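Local structure of EpsJ (Vibrio vulnificus, 2RET) at residues B[57-60]-B[66-69]. The protein is a pseudopilin of the type 2 secretion system that forms a binary complex with the pseudopilin EpsI and probably takes part in building the pseudopilus. Sequence-based numbering, arbitrary orientation.
Sequences YLLD and IMFA
Residues 57-60, a beta turn close to type II in the connection between two neighbouring antiparallel strands, come back over the start of strand segment 66-69, and the two backbones are nearest at Leu-58 and Ile-66, whose CA atoms lie 6.7 Å apart. The turn is closed by a backbone hydrogen bond from Asp-60 N to Tyr-57 O (3.0 Å), and from its two central positions Leu-58 and Leu-59 both direct their side chains at the strand. Leu-58 holds CG anti to its own N (chi1 -157°), which carries CD2 down onto the Ile-66/Met-67 peptide; this methyl rests 3.8 Å from Met-67 CB and 4.0 Å from Ile-66 C. Leu-59 takes the other course, with CG beside N and anti to the carbonyl carbon, and its two methyls divide the work. CD1 lies against the carbonyl oxygen of Ile-66 at 3.7 Å, while CD2 meets the selenium of Met-67, a selenomethionine here, at 3.9 Å. Met-67 stands up from the strand, extended as far as SE and then bent at chi3 (66°), and both leucines run across it at about a right angle. Between side chains the contact is apolar, and leucine methyls against the main chain make up the rest; 174 Å² is buried, both sides summed. The side chain of Ile-66 leaves on the other face of the strand, where it packs on Trp-54 and Tyr-90. Trp-102 of strand 96-102 touches both Leu-59 and Met-67, extending the small hydrophobic cluster, and Arg-91 hydrogen-bonds to Leu-59 O. Strand 64-74 runs between strands 49-56 and 79-93, with backbone hydrogen bonds pairing Met-67 with His-53 and Ile-66 with Tyr-90, so the hairpin connection folds its two leucines over one face of the larger antiparallel sheet.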
loop_
_atom_site.group_PDB
_atom_site.type_symbol
_atom_site.label_atom_id
_atom_site.label_comp_id
_atom_site.label_asym_id
_atom_site.label_seq_id
_atom_site.Cartn_x
_atom_site.Cartn_y
_atom_site.Cartn_z
ATOM N N TYR B 57 -3.443 19.360 32.794
ATOM C CA TYR B 57 -4.088 18.362 33.639
ATOM C C TYR B 57 -4.756 17.187 32.871
ATOM O O TYR B 57 -5.385 16.345 33.500
ATOM C CB TYR B 57 -5.043 19.021 34.647
ATOM C CG TYR B 57 -4.521 20.351 35.146
ATOM C CD1 TYR B 57 -5.297 21.506 35.051
ATOM C CD2 TYR B 57 -3.236 20.474 35.669
ATOM C CE1 TYR B 57 -4.814 22.749 35.483
ATOM C CE2 TYR B 57 -2.745 21.714 36.088
ATOM C CZ TYR B 57 -3.544 22.844 35.991
ATOM O OH TYR B 57 -3.076 24.069 36.390
ATOM N N LEU B 58 -4.566 17.089 31.545
ATOM C CA LEU B 58 -5.051 15.918 30.823
ATOM C C LEU B 58 -4.414 14.662 31.409
ATOM O O LEU B 58 -3.216 14.645 31.761
ATOM C CB LEU B 58 -4.708 15.964 29.327
ATOM C CG LEU B 58 -5.659 15.090 28.471
ATOM C CD1 LEU B 58 -7.001 15.908 28.244
ATOM C CD2 LEU B 58 -5.038 14.616 27.156
ATOM N N LEU B 59 -5.232 13.620 31.511
ATOM C CA LEU B 59 -4.838 12.340 32.086
ATOM C C LEU B 59 -4.277 12.502 33.501
ATOM O O LEU B 59 -3.428 11.729 33.914
ATOM C CB LEU B 59 -3.815 11.634 31.180
ATOM C CG LEU B 59 -4.143 11.491 29.673
ATOM C CD1 LEU B 59 -2.970 10.875 28.952
ATOM C CD2 LEU B 59 -5.429 10.679 29.417
ATOM N N ASP B 60 -4.733 13.524 34.224
ATOM C CA ASP B 60 -4.283 13.766 35.591
ATOM C C ASP B 60 -2.817 14.219 35.667
ATOM O O ASP B 60 -2.206 14.146 36.713
ATOM C CB ASP B 60 -4.502 12.500 36.447
ATOM C CG ASP B 60 -4.375 12.755 37.936
ATOM O OD1 ASP B 60 -4.597 13.906 38.371
ATOM O OD2 ASP B 60 -4.043 11.799 38.678
ATOM N N ILE B 66 -0.900 15.028 26.798
ATOM C CA ILE B 66 -1.232 14.811 25.372
ATOM C C ILE B 66 -1.809 13.402 25.213
ATOM O O ILE B 66 -1.461 12.474 25.951
ATOM C CB ILE B 66 0.001 15.099 24.404
ATOM C CG1 ILE B 66 -0.428 15.218 22.945
ATOM C CG2 ILE B 66 1.099 14.078 24.536
ATOM C CD1 ILE B 66 0.619 15.856 22.036
HETATM N N MSE B 67 -2.751 13.262 24.277
HETATM C CA MSE B 67 -3.335 11.977 23.972
HETATM C C MSE B 67 -3.693 11.932 22.518
HETATM O O MSE B 67 -4.235 12.900 21.983
HETATM C CB MSE B 67 -4.572 11.683 24.838
HETATM C CG MSE B 67 -5.034 10.197 24.734
HETATM SE SE MSE B 67 -6.648 9.787 25.769
HETATM C CE MSE B 67 -8.016 10.865 24.842
ATOM N N PHE B 68 -3.437 10.772 21.912
ATOM C CA PHE B 68 -3.685 10.543 20.492
ATOM C C PHE B 68 -3.793 9.041 20.126
ATOM O O PHE B 68 -3.345 8.157 20.866
ATOM C CB PHE B 68 -2.603 11.254 19.638
ATOM C CG PHE B 68 -1.171 10.880 19.992
ATOM C CD1 PHE B 68 -0.424 11.667 20.874
ATOM C CD2 PHE B 68 -0.556 9.767 19.419
ATOM C CE1 PHE B 68 0.892 11.341 21.191
ATOM C CE2 PHE B 68 0.755 9.433 19.720
ATOM C CZ PHE B 68 1.483 10.199 20.600
ATOM N N ALA B 69 -4.400 8.767 18.970
ATOM C CA ALA B 69 -4.436 7.404 18.387
ATOM C C ALA B 69 -3.122 7.136 17.684
ATOM O O ALA B 69 -2.521 8.032 17.150
ATOM C CB ALA B 69 -5.624 7.281 17.424
#